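Local coordinates for protein esterase D (Lactobacillus rhamnosus, PDB 3DKR) that probably hydrolyses carboxylic esters, using a catalytic triad carried on an alpha/beta hydrolase fold, at residues A[29-34]-A[163-168]; A[68-73]-A[159-164]; A[76-81]-A[112-117]; A[103-108]-A[174-179]; A[215-220]-A[242-247]. One frame throughout, in Å; residues are numbered along the deposited sequence.

Contact 1 opens in the loop 29-34, just after strand 23-28, and closes far along the chain on helix 155-178, at 163-168. Within that span, contact 2 joins helix 66-71 to an earlier turn of the same long helix, and the two contacts share P163 and G164. Contact 3 lies inside both, a shorter loop joining helix 74-89 to the end of helix 101-113. Contact 4 starts from 103-108, before contact 3 has closed, and ends at 174-179; it therefore crosses contacts 1, 2 and 3. Helix 155-178 thus serves contacts 1, 2 and 4. Contact 5 follows separately, tying edge strand 216-221 to the C-terminal helix.

Contact 1. Residues A[29-34]-A[163-168]; sequences HAYTGS and PGQLAA. With ACT (acetate ion), chain B.
The Y31 ring reaches helix 155-178 with its rim: Q165 OE1 lies at its edge, in plane, and T32 CG2 sits over one face, 4.1 Å above the plane and offset from the centre. L166 CD2 comes in obliquely, 3.8 Å from Y31 CE2. The H29 ring carries S34 CA over the centre of one face at 3.5 Å.

The polar link is a single bond, in which Y31 OH donates to Q165 OE1 at 2.7 Å. It falls on a lone pair in the carbonyl plane, while the tyrosine ring and the amide are turned 73° apart. With CG anti to the Y31 backbone N (chi1 -175°), the ring stretches away from the loop to the helix. Glutamine suits the other side: its extended chain spans the gap, and Q165 NE2 donates to I68 O, which holds the amide in one orientation. The branched apolar end of L166 lets CD2 reach the ring while it also packs on L134 and V135 of helix 134-149.

A30 O, within the type II turn A30 to G33, accepts from H29 ND1 at 2.9 Å and from G33 N at 2.8 Å, the two coming from opposite faces of its plane. Y31 N donates to the O of a bound acetate at 2.8 Å, nearly straight; the acetate probably comes from the crystallisation liquor. H226 NE2, of the predicted triad, also bonds it. Y31 N and L102 N, both bonded to it, are consistent with the oxyanion hole of an alpha/beta hydrolase, next to the predicted nucleophile S101.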
# COMPACT_ATOMS: atom_id res chain seq x y z
N HIS A 29 -0.46 1.45 3.72
CA HIS A 29 -0.76 2.73 3.07
C HIS A 29 0.29 3.21 2.05
O HIS A 29 1.25 2.49 1.75
CB HIS A 29 -1.12 3.80 4.12
CG HIS A 29 0.01 4.25 5.01
ND1 HIS A 29 1.01 5.11 4.58
CD2 HIS A 29 0.21 4.07 6.34
CE1 HIS A 29 1.80 5.39 5.60
NE2 HIS A 29 1.34 4.77 6.68
N ALA A 30 0.07 4.42 1.54
CA ALA A 30 0.92 5.01 0.49
C ALA A 30 2.11 5.79 1.03
O ALA A 30 2.10 6.25 2.17
CB ALA A 30 0.08 5.94 -0.37
N TYR A 31 3.11 5.95 0.17
CA TYR A 31 4.24 6.84 0.47
C TYR A 31 3.70 8.28 0.54
O TYR A 31 2.98 8.72 -0.35
CB TYR A 31 5.26 6.72 -0.64
CG TYR A 31 6.55 7.48 -0.44
CD1 TYR A 31 7.32 7.29 0.69
CD2 TYR A 31 7.04 8.30 -1.44
CE1 TYR A 31 8.53 7.97 0.85
CE2 TYR A 31 8.24 8.97 -1.30
CZ TYR A 31 8.99 8.79 -0.16
OH TYR A 31 10.20 9.45 -0.02
N THR A 32 4.09 8.97 1.61
CA THR A 32 3.53 10.26 2.05
C THR A 32 2.09 10.17 2.55
O THR A 32 1.51 11.17 3.00
CB THR A 32 3.62 11.39 0.98
OG1 THR A 32 2.60 11.24 -0.03
CG2 THR A 32 5.00 11.45 0.35
N GLY A 33 1.50 8.98 2.51
CA GLY A 33 0.14 8.78 2.99
C GLY A 33 0.09 8.49 4.47
O GLY A 33 0.98 8.88 5.24
N SER A 34 -0.94 7.74 4.87
CA SER A 34 -1.19 7.45 6.27
C SER A 34 -2.37 6.51 6.34
O SER A 34 -2.95 6.16 5.27
CB SER A 34 -1.53 8.73 7.04
OG SER A 34 -2.88 9.12 6.82
N PRO A 163 15.78 12.00 -3.37
CA PRO A 163 16.32 11.06 -4.35
C PRO A 163 16.89 9.79 -3.72
O PRO A 163 16.69 8.69 -4.24
CB PRO A 163 17.41 11.88 -5.06
CG PRO A 163 16.97 13.27 -4.90
CD PRO A 163 16.41 13.33 -3.51
N GLY A 164 17.55 9.94 -2.58
CA GLY A 164 18.17 8.82 -1.90
C GLY A 164 17.14 7.86 -1.34
O GLY A 164 17.33 6.64 -1.40
N GLN A 165 16.04 8.39 -0.80
CA GLN A 165 14.99 7.52 -0.27
C GLN A 165 14.24 6.82 -1.40
O GLN A 165 13.94 5.64 -1.29
CB GLN A 165 14.02 8.23 0.66
CG GLN A 165 13.04 7.25 1.31
CD GLN A 165 12.28 7.88 2.44
OE1 GLN A 165 11.37 8.65 2.22
NE2 GLN A 165 12.70 7.58 3.68
N LEU A 166 13.94 7.54 -2.48
CA LEU A 166 13.32 6.89 -3.64
C LEU A 166 14.22 5.78 -4.16
O LEU A 166 13.74 4.70 -4.53
CB LEU A 166 12.99 7.88 -4.76
CG LEU A 166 11.79 8.78 -4.44
CD1 LEU A 166 11.58 9.83 -5.53
CD2 LEU A 166 10.50 7.96 -4.23
N ALA A 167 15.53 6.02 -4.19
CA ALA A 167 16.49 4.98 -4.60
C ALA A 167 16.38 3.78 -3.68
O ALA A 167 16.41 2.64 -4.15
CB ALA A 167 17.92 5.53 -4.59
N ALA A 168 16.26 4.01 -2.38
CA ALA A 168 16.16 2.93 -1.41
C ALA A 168 14.89 2.11 -1.63
O ALA A 168 14.91 0.88 -1.55
CB ALA A 168 16.16 3.48 0.00
C ACT B . 1.83 5.20 -3.02
O ACT B . 2.60 4.59 -2.21
OXT ACT B . 0.77 4.63 -3.39
CH3 ACT B . 2.16 6.58 -3.52

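Contact 2. Residues A[68-73]-A[159-164]; sequences ILTKGN and LAYLPG
L69 and Y161 bring helix 66-71 against helix 155-178, and T70 extends the contact outward. These are helices outside the central sheet of the alpha/beta hydrolase fold, and the second of them belongs to the helical insertion between strands 119-122 and 187-192, where such enzymes often carry a cap.

L69 faces both Y161 and L162. Its CB and CD1 both rest against Y161 CB, L69 CB at 3.8 Å, so the leucine packs on the stem of the tyrosine more than on its ring. L69 CD2 meets the other residue, L162 CA at 3.7 Å and L162 CD1 at 3.9 Å. A branched leucine suits this place because its two methyls serve two neighbours; F138 and Y31 also touch both leucines and continue the apolar cluster inward.

The outer end belongs to T70 and Y161, both exposed. With chi1 at 69°, T70 OG1 sits between the backbone N and the carbonyl carbon and makes a weak bond to L66 O, while CG2 swings over the tyrosine. This is a CH-pi contact: T70 CG2 stands 21° off the normal of the Y161 ring, displaced from the centre toward the hydroxyl end, with T70 CG2 to Y161 CZ at 3.6 Å.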
# COMPACT_ATOMS: atom_id res chain seq x y z
N ILE A 68 9.41 11.78 7.11
CA ILE A 68 9.27 10.64 6.18
C ILE A 68 10.64 10.24 5.70
O ILE A 68 10.99 9.05 5.62
CB ILE A 68 8.38 10.99 4.96
CG1 ILE A 68 6.93 11.24 5.42
CG2 ILE A 68 8.45 9.89 3.91
CD1 ILE A 68 6.06 11.97 4.42
N LEU A 69 11.45 11.26 5.40
CA LEU A 69 12.76 11.07 4.80
C LEU A 69 13.84 10.73 5.80
O LEU A 69 14.82 10.07 5.44
CB LEU A 69 13.17 12.35 4.06
CG LEU A 69 12.26 12.77 2.91
CD1 LEU A 69 12.52 14.20 2.46
CD2 LEU A 69 12.44 11.82 1.73
N THR A 70 13.69 11.19 7.05
CA THR A 70 14.76 10.99 8.05
C THR A 70 14.45 9.95 9.13
O THR A 70 15.38 9.46 9.79
CB THR A 70 15.10 12.31 8.77
OG1 THR A 70 14.02 12.70 9.61
CG2 THR A 70 15.43 13.41 7.77
N LYS A 71 13.18 9.62 9.33
CA LYS A 71 12.77 8.68 10.38
C LYS A 71 12.10 7.40 9.85
O LYS A 71 11.74 6.53 10.63
CB LYS A 71 11.87 9.37 11.40
CG LYS A 71 12.53 10.56 12.08
CD LYS A 71 11.71 11.07 13.24
CE LYS A 71 12.29 12.39 13.77
NZ LYS A 71 13.78 12.37 13.87
N GLY A 72 11.94 7.29 8.53
CA GLY A 72 11.43 6.06 7.94
C GLY A 72 12.36 5.60 6.84
O GLY A 72 13.12 6.39 6.29
N ASN A 73 12.30 4.30 6.56
CA ASN A 73 12.99 3.71 5.42
C ASN A 73 12.37 2.36 5.11
O ASN A 73 11.61 1.82 5.94
CB ASN A 73 14.50 3.61 5.67
CG ASN A 73 14.84 2.61 6.74
OD1 ASN A 73 14.44 1.46 6.67
ND2 ASN A 73 15.61 3.05 7.75
N LEU A 159 15.05 18.00 -1.50
CA LEU A 159 15.89 17.58 -2.63
C LEU A 159 17.18 16.88 -2.18
O LEU A 159 17.74 16.07 -2.93
CB LEU A 159 16.23 18.76 -3.54
CG LEU A 159 15.07 19.39 -4.32
CD1 LEU A 159 15.61 20.45 -5.28
CD2 LEU A 159 14.24 18.35 -5.07
N ALA A 160 17.64 17.20 -0.98
CA ALA A 160 18.83 16.58 -0.41
C ALA A 160 18.61 15.12 -0.01
O ALA A 160 19.54 14.32 -0.08
CB ALA A 160 19.30 17.36 0.80
N TYR A 161 17.40 14.80 0.43
CA TYR A 161 17.09 13.46 0.96
C TYR A 161 16.22 12.61 0.02
O TYR A 161 16.32 11.37 0.03
CB TYR A 161 16.31 13.57 2.26
CG TYR A 161 17.07 13.89 3.53
CD1 TYR A 161 17.82 12.92 4.19
CD2 TYR A 161 16.96 15.15 4.12
CE1 TYR A 161 18.49 13.21 5.39
CE2 TYR A 161 17.62 15.44 5.31
CZ TYR A 161 18.38 14.47 5.94
OH TYR A 161 19.02 14.78 7.12
N LEU A 162 15.34 13.25 -0.74
CA LEU A 162 14.28 12.51 -1.46
C LEU A 162 14.82 11.55 -2.53
O LEU A 162 14.39 10.40 -2.61
CB LEU A 162 13.24 13.48 -2.05
CG LEU A 162 12.07 12.88 -2.84
CD1 LEU A 162 11.37 11.79 -2.03
CD2 LEU A 162 11.12 13.99 -3.23
N PRO A 163 15.78 12.00 -3.37
CA PRO A 163 16.32 11.06 -4.35
C PRO A 163 16.89 9.79 -3.72
O PRO A 163 16.69 8.69 -4.24
CB PRO A 163 17.41 11.88 -5.06
CG PRO A 163 16.97 13.27 -4.90
CD PRO A 163 16.41 13.33 -3.51
N GLY A 164 17.55 9.94 -2.58
CA GLY A 164 18.17 8.82 -1.90
C GLY A 164 17.14 7.86 -1.34
O GLY A 164 17.33 6.64 -1.40

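Contact 3. Residues A[76-81]-A[112-117]; sequences IWWAES and ETLPGI
W77 O, which belongs to the residue just before the W78 that meets T113 and L114, is held by two donors: S81 N at 2.9 Å and S81 OG at 2.8 Å, arriving from opposite faces of the carbonyl plane. The first is the ordinary helical bond and the second a side-chain addition to it, for which a small hydroxyl one turn on is well suited. This is helix 74-89 of the alpha/beta hydrolase fold, lying beside helix 101-113, the helix that begins at the predicted nucleophile S101.

The bridge between the two helices is the indole of W78. Its CG is anti to the backbone N (chi1 171°), which carries the six-membered ring across to the C-terminal end of the neighbouring helix. There T113 OG1 lies at the ring edge, near its plane, 3.5 Å from W78 CZ2. That hydroxyl is already hydrogen-bonded to K109 O, one turn back, so threonine both satisfies its polar group on its own helix and offers a compact surface to the indole. K109 also makes a cation-pi contact with W78, and the F172 ring meets it at about 60°.

L114 is the first residue to leave helical geometry after helix 101-113. Leucine suits the spot because its apolar branch can pack against the six-membered ring of the indole, and it also touches S82. W78 and L114 approach from opposite directions, the methyl coming in obliquely: W78 CH2 lies 3.8 Å from L114 CD1 and 4.0 Å from L114 CG.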
# COMPACT_ATOMS: atom_id res chain seq x y z
N ILE A 76 12.59 -0.41 7.83
CA ILE A 76 11.67 -0.16 8.97
C ILE A 76 10.23 -0.50 8.56
O ILE A 76 9.50 -1.18 9.29
CB ILE A 76 11.77 1.30 9.46
CG1 ILE A 76 13.14 1.55 10.09
CG2 ILE A 76 10.65 1.62 10.45
CD1 ILE A 76 13.45 3.01 10.39
N TRP A 77 9.84 -0.02 7.38
CA TRP A 77 8.46 -0.21 6.92
C TRP A 77 8.18 -1.68 6.66
O TRP A 77 7.05 -2.15 6.88
CB TRP A 77 8.18 0.63 5.66
CG TRP A 77 8.43 2.08 5.90
CD1 TRP A 77 8.25 2.77 7.06
CD2 TRP A 77 8.86 3.04 4.93
NE1 TRP A 77 8.56 4.10 6.88
CE2 TRP A 77 8.95 4.29 5.58
CE3 TRP A 77 9.21 2.97 3.57
CZ2 TRP A 77 9.36 5.45 4.92
CZ3 TRP A 77 9.61 4.13 2.92
CH2 TRP A 77 9.68 5.35 3.60
N TRP A 78 9.19 -2.41 6.20
CA TRP A 78 9.03 -3.86 6.04
C TRP A 78 8.84 -4.55 7.40
O TRP A 78 7.95 -5.38 7.56
CB TRP A 78 10.22 -4.45 5.28
CG TRP A 78 10.29 -5.95 5.22
CD1 TRP A 78 11.37 -6.72 5.51
CD2 TRP A 78 9.24 -6.87 4.83
NE1 TRP A 78 11.08 -8.05 5.34
CE2 TRP A 78 9.78 -8.17 4.93
CE3 TRP A 78 7.92 -6.71 4.42
CZ2 TRP A 78 9.03 -9.32 4.62
CZ3 TRP A 78 7.16 -7.87 4.12
CH2 TRP A 78 7.73 -9.14 4.23
N ALA A 79 9.65 -4.20 8.39
CA ALA A 79 9.45 -4.75 9.74
C ALA A 79 8.03 -4.42 10.26
O ALA A 79 7.38 -5.25 10.91
CB ALA A 79 10.49 -4.20 10.71
N GLU A 80 7.57 -3.21 10.00
CA GLU A 80 6.25 -2.78 10.47
C GLU A 80 5.14 -3.57 9.77
O GLU A 80 4.15 -3.97 10.40
CB GLU A 80 6.07 -1.27 10.29
CG GLU A 80 6.97 -0.50 11.27
CD GLU A 80 7.08 1.01 11.05
OE1 GLU A 80 6.83 1.52 9.93
OE2 GLU A 80 7.41 1.72 12.04
N SER A 81 5.31 -3.81 8.48
CA SER A 81 4.33 -4.58 7.70
C SER A 81 4.28 -6.02 8.19
O SER A 81 3.20 -6.61 8.34
CB SER A 81 4.69 -4.58 6.22
OG SER A 81 4.74 -3.26 5.67
N GLU A 112 5.26 -13.55 -0.56
CA GLU A 112 6.45 -14.32 -0.93
C GLU A 112 7.13 -15.02 0.25
O GLU A 112 7.70 -16.10 0.08
CB GLU A 112 7.49 -13.39 -1.56
CG GLU A 112 7.11 -12.78 -2.90
CD GLU A 112 8.03 -11.62 -3.35
OE1 GLU A 112 8.89 -11.16 -2.56
OE2 GLU A 112 7.88 -11.20 -4.53
N THR A 113 7.17 -14.37 1.41
CA THR A 113 8.12 -14.78 2.47
C THR A 113 7.55 -15.04 3.87
O THR A 113 8.27 -15.59 4.72
CB THR A 113 9.27 -13.75 2.62
OG1 THR A 113 8.76 -12.54 3.20
CG2 THR A 113 9.92 -13.45 1.27
N LEU A 114 6.32 -14.60 4.14
CA LEU A 114 5.75 -14.73 5.49
C LEU A 114 4.71 -15.84 5.52
O LEU A 114 4.01 -16.06 4.52
CB LEU A 114 5.12 -13.42 5.94
CG LEU A 114 6.08 -12.24 6.11
CD1 LEU A 114 5.34 -10.96 6.51
CD2 LEU A 114 7.19 -12.54 7.11
N PRO A 115 4.59 -16.52 6.66
CA PRO A 115 3.64 -17.63 6.74
C PRO A 115 2.21 -17.22 7.06
O PRO A 115 1.97 -16.14 7.60
CB PRO A 115 4.20 -18.45 7.90
CG PRO A 115 4.78 -17.46 8.80
CD PRO A 115 5.33 -16.36 7.93
N GLY A 116 1.27 -18.11 6.77
CA GLY A 116 -0.08 -18.01 7.28
C GLY A 116 -1.00 -17.04 6.55
O GLY A 116 -2.07 -16.73 7.04
N ILE A 117 -0.59 -16.56 5.37
CA ILE A 117 -1.42 -15.61 4.61
C ILE A 117 -2.23 -16.29 3.50
O ILE A 117 -1.69 -16.99 2.65
CB ILE A 117 -0.56 -14.48 3.99
CG1 ILE A 117 0.27 -13.78 5.06
CG2 ILE A 117 -1.47 -13.48 3.26
CD1 ILE A 117 1.38 -12.85 4.50

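Contact 4. Residues A[103-108]-A[174-179]; sequences GGIFAM and TTVAAD
V176 is the knob of this contact: its two methyls meet I105 and M108 on helix 101-113, and it also touches K109 and E112, which complete the hole of knobs-into-holes packing. With chi1 at 175°, its CG1 stands anti to the backbone N and CG2 lies beside that nitrogen, so the fork opens toward the other helix. V176 CG1 settles 3.7 Å from I105 O and 4.0 Å from M108 CB, while V176 CG2 touches I105 CG2 at 3.9 Å.

In I105, CG2 is anti to the backbone N and serves V176; CG1 is beside that nitrogen (chi1 -68°), and I105 also packs on I169, F172 and A173 of helix 155-178. M108 offers little more than its CB here. Its chain bends at both chi2 and chi3, near -50° each, and carries the sulfur away from V176. A flexible methionine can take such a curl, whereas beta-branched valine and isoleucine have few rotamers and present short, well-defined methyl surfaces between the helices.

The buried apolar contact seats helix 155-178 on the helix leading out of the probable nucleophile elbow, at the predicted nucleophile S101, whose GxSxG motif ends at G103, in the alpha/beta hydrolase fold.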
# COMPACT_ATOMS: atom_id res chain seq x y z
N GLY A 103 2.87 0.40 0.21
CA GLY A 103 2.34 -0.70 1.01
C GLY A 103 2.28 -1.99 0.21
O GLY A 103 2.48 -3.08 0.76
N GLY A 104 2.00 -1.87 -1.09
CA GLY A 104 1.88 -3.04 -1.98
C GLY A 104 3.19 -3.78 -2.21
O GLY A 104 3.19 -4.99 -2.46
N ILE A 105 4.31 -3.08 -2.15
CA ILE A 105 5.62 -3.73 -2.22
C ILE A 105 5.71 -4.69 -1.04
O ILE A 105 6.10 -5.85 -1.21
CB ILE A 105 6.78 -2.70 -2.14
CG1 ILE A 105 6.80 -1.83 -3.39
CG2 ILE A 105 8.16 -3.40 -1.98
CD1 ILE A 105 7.63 -0.54 -3.19
N PHE A 106 5.33 -4.22 0.14
CA PHE A 106 5.41 -5.04 1.34
C PHE A 106 4.34 -6.14 1.36
O PHE A 106 4.60 -7.23 1.83
CB PHE A 106 5.35 -4.17 2.59
CG PHE A 106 6.37 -3.06 2.58
CD1 PHE A 106 7.71 -3.35 2.39
CD2 PHE A 106 5.99 -1.73 2.71
CE1 PHE A 106 8.66 -2.33 2.36
CE2 PHE A 106 6.93 -0.72 2.69
CZ PHE A 106 8.26 -1.02 2.50
N ALA A 107 3.16 -5.85 0.80
CA ALA A 107 2.13 -6.90 0.67
C ALA A 107 2.63 -8.05 -0.16
O ALA A 107 2.44 -9.22 0.19
CB ALA A 107 0.85 -6.34 0.05
N MET A 108 3.30 -7.74 -1.27
CA MET A 108 3.83 -8.78 -2.14
C MET A 108 4.96 -9.52 -1.45
O MET A 108 5.05 -10.74 -1.55
CB MET A 108 4.24 -8.22 -3.50
CG MET A 108 3.07 -7.68 -4.33
SD MET A 108 1.64 -8.79 -4.50
CE MET A 108 2.45 -10.30 -5.06
N THR A 174 12.98 -3.84 -6.24
CA THR A 174 13.53 -4.74 -7.25
C THR A 174 13.76 -6.14 -6.68
O THR A 174 13.56 -7.14 -7.37
CB THR A 174 14.86 -4.22 -7.89
OG1 THR A 174 15.88 -4.07 -6.90
CG2 THR A 174 14.63 -2.89 -8.64
N THR A 175 14.13 -6.23 -5.41
CA THR A 175 14.33 -7.54 -4.80
C THR A 175 13.00 -8.27 -4.65
O THR A 175 12.89 -9.46 -4.96
CB THR A 175 15.02 -7.40 -3.46
OG1 THR A 175 16.32 -6.82 -3.69
CG2 THR A 175 15.14 -8.75 -2.75
N VAL A 176 11.98 -7.55 -4.20
CA VAL A 176 10.64 -8.12 -4.16
C VAL A 176 10.19 -8.59 -5.55
O VAL A 176 9.66 -9.69 -5.69
CB VAL A 176 9.62 -7.11 -3.56
CG1 VAL A 176 8.19 -7.67 -3.64
CG2 VAL A 176 9.99 -6.79 -2.12
N ALA A 177 10.47 -7.81 -6.59
CA ALA A 177 10.07 -8.19 -7.93
C ALA A 177 10.76 -9.48 -8.36
O ALA A 177 10.13 -10.34 -8.98
CB ALA A 177 10.35 -7.09 -8.92
N ALA A 178 12.04 -9.62 -8.02
CA ALA A 178 12.83 -10.82 -8.40
C ALA A 178 12.32 -12.09 -7.72
O ALA A 178 12.61 -13.20 -8.18
CB ALA A 178 14.29 -10.60 -8.07
N ASP A 179 11.59 -11.92 -6.62
CA ASP A 179 11.04 -13.05 -5.86
C ASP A 179 9.56 -13.33 -6.13
O ASP A 179 8.95 -14.13 -5.43
CB ASP A 179 11.21 -12.81 -4.35
CG ASP A 179 12.59 -13.15 -3.84
OD1 ASP A 179 13.34 -13.91 -4.52
OD2 ASP A 179 12.94 -12.67 -2.75

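Contact 5. Residues A[215-220]-A[242-247]; sequences RVDFHW and IAFMQQ
R215 and D217 both reach toward F244, and with them the edge strand 216-221 of the alpha/beta hydrolase sheet packs on the C-terminal helix 234-246. R215, just before the strand, and D217 within it are two residues apart and both point to the helix side, where they meet one phenylalanine.

F244 has CG anti to its backbone N (chi1 172°), which brings the ring back between the helix and the strand. The D217 side chain slides past it in the opposite direction, carboxylate and ring planes only 20° apart. D217 CB meets F244 CD1 at 3.6 Å, and D217 OD2, placed obliquely to the ring, is 3.5 Å from the same carbon. On the strand, H219 NE2 gives D217 OD1 a weak bond of 2.8 Å.

R215 crosses the phenylalanine obliquely, its guanidinium plane turned 56° from the ring, with NH2 over one face. Arginine suits this partly exposed place: its chain, extended from CG to NE, spans to the helix, and R215 NH1 forms a salt bridge with E248 just beyond it. F244 also meets F188 edge-to-face, within the hydrophobic layer against the sheet.

At the helix end the guanidinium is bordered twice. Q247 CB lies over one of its faces, 3.5 Å from R215 NH2, and F244 O is at its edge, in plane, with R215 NH2 to F244 O at 3.0 Å.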
# COMPACT_ATOMS: atom_id res chain seq x y z
N ARG A 215 -4.11 -17.90 -8.64
CA ARG A 215 -4.84 -17.08 -9.58
C ARG A 215 -4.39 -15.63 -9.44
O ARG A 215 -3.81 -15.25 -8.41
CB ARG A 215 -6.36 -17.17 -9.37
CG ARG A 215 -6.91 -16.51 -8.10
CD ARG A 215 -8.46 -16.33 -8.15
NE ARG A 215 -9.00 -15.66 -6.95
CZ ARG A 215 -9.11 -16.23 -5.75
NH1 ARG A 215 -8.72 -17.48 -5.56
NH2 ARG A 215 -9.60 -15.54 -4.72
N VAL A 216 -4.62 -14.85 -10.49
CA VAL A 216 -4.39 -13.41 -10.46
C VAL A 216 -5.66 -12.67 -10.87
O VAL A 216 -6.12 -12.77 -12.01
CB VAL A 216 -3.21 -13.00 -11.37
CG1 VAL A 216 -2.99 -11.50 -11.29
CG2 VAL A 216 -1.96 -13.75 -10.96
N ASP A 217 -6.23 -11.92 -9.93
CA ASP A 217 -7.48 -11.21 -10.16
C ASP A 217 -7.17 -9.75 -10.49
O ASP A 217 -6.83 -8.97 -9.60
CB ASP A 217 -8.36 -11.31 -8.91
CG ASP A 217 -9.75 -10.72 -9.10
OD1 ASP A 217 -10.21 -10.52 -10.25
OD2 ASP A 217 -10.41 -10.46 -8.07
N PHE A 218 -7.28 -9.39 -11.77
CA PHE A 218 -6.75 -8.13 -12.29
C PHE A 218 -7.86 -7.13 -12.61
O PHE A 218 -8.81 -7.44 -13.35
CB PHE A 218 -5.92 -8.41 -13.55
CG PHE A 218 -5.18 -7.20 -14.10
CD1 PHE A 218 -3.84 -7.01 -13.80
CD2 PHE A 218 -5.80 -6.28 -14.94
CE1 PHE A 218 -3.14 -5.93 -14.30
CE2 PHE A 218 -5.11 -5.18 -15.44
CZ PHE A 218 -3.77 -5.01 -15.12
N HIS A 219 -7.73 -5.91 -12.09
CA HIS A 219 -8.73 -4.86 -12.28
C HIS A 219 -8.12 -3.52 -12.64
O HIS A 219 -7.18 -3.07 -11.97
CB HIS A 219 -9.56 -4.72 -11.02
CG HIS A 219 -10.35 -5.94 -10.70
ND1 HIS A 219 -11.60 -6.16 -11.23
CD2 HIS A 219 -10.04 -7.03 -9.96
CE1 HIS A 219 -12.04 -7.34 -10.81
NE2 HIS A 219 -11.12 -7.88 -10.04
N TRP A 220 -8.64 -2.93 -13.72
CA TRP A 220 -8.22 -1.62 -14.22
C TRP A 220 -9.33 -0.62 -13.92
O TRP A 220 -10.50 -0.91 -14.24
CB TRP A 220 -7.98 -1.69 -15.73
CG TRP A 220 -7.17 -0.55 -16.28
CD1 TRP A 220 -7.64 0.56 -16.92
CD2 TRP A 220 -5.75 -0.43 -16.23
NE1 TRP A 220 -6.58 1.39 -17.25
CE2 TRP A 220 -5.41 0.80 -16.84
CE3 TRP A 220 -4.74 -1.22 -15.70
CZ2 TRP A 220 -4.09 1.23 -16.96
CZ3 TRP A 220 -3.43 -0.80 -15.83
CH2 TRP A 220 -3.11 0.41 -16.45
N ILE A 242 -13.74 -7.34 -2.12
CA ILE A 242 -14.63 -8.19 -1.35
C ILE A 242 -14.96 -9.45 -2.15
O ILE A 242 -14.91 -10.55 -1.61
CB ILE A 242 -15.86 -7.41 -0.88
CG1 ILE A 242 -15.43 -6.37 0.16
CG2 ILE A 242 -16.91 -8.35 -0.29
CD1 ILE A 242 -16.51 -5.37 0.56
N ALA A 243 -15.24 -9.30 -3.44
CA ALA A 243 -15.47 -10.47 -4.30
C ALA A 243 -14.27 -11.43 -4.30
O ALA A 243 -14.41 -12.66 -4.23
CB ALA A 243 -15.79 -10.04 -5.71
N PHE A 244 -13.07 -10.85 -4.36
CA PHE A 244 -11.82 -11.61 -4.34
C PHE A 244 -11.68 -12.44 -3.08
O PHE A 244 -11.34 -13.63 -3.13
CB PHE A 244 -10.65 -10.62 -4.51
CG PHE A 244 -9.30 -11.22 -4.33
CD1 PHE A 244 -8.67 -11.91 -5.38
CD2 PHE A 244 -8.60 -11.05 -3.15
CE1 PHE A 244 -7.40 -12.42 -5.22
CE2 PHE A 244 -7.33 -11.59 -2.98
CZ PHE A 244 -6.73 -12.26 -4.01
N MET A 245 -11.96 -11.81 -1.94
CA MET A 245 -11.90 -12.50 -0.67
C MET A 245 -12.98 -13.57 -0.55
O MET A 245 -12.72 -14.67 -0.06
CB MET A 245 -11.99 -11.49 0.47
CG MET A 245 -10.70 -10.69 0.55
SD MET A 245 -10.50 -9.82 2.12
CE MET A 245 -11.65 -8.60 1.72
N GLN A 246 -14.16 -13.27 -1.05
CA GLN A 246 -15.28 -14.21 -0.93
C GLN A 246 -15.07 -15.47 -1.75
O GLN A 246 -15.63 -16.53 -1.43
CB GLN A 246 -16.58 -13.52 -1.31
CG GLN A 246 -17.13 -12.65 -0.21
CD GLN A 246 -17.62 -13.47 0.97
OE1 GLN A 246 -16.83 -13.92 1.80
NE2 GLN A 246 -18.93 -13.70 1.02
N GLN A 247 -14.27 -15.38 -2.81
CA GLN A 247 -13.86 -16.56 -3.57
C GLN A 247 -13.11 -17.61 -2.75
O GLN A 247 -13.07 -18.78 -3.14
CB GLN A 247 -13.02 -16.14 -4.78
CG GLN A 247 -13.84 -15.53 -5.88
CD GLN A 247 -14.71 -16.56 -6.59
OE1 GLN A 247 -14.25 -17.65 -6.92
NE2 GLN A 247 -15.99 -16.22 -6.81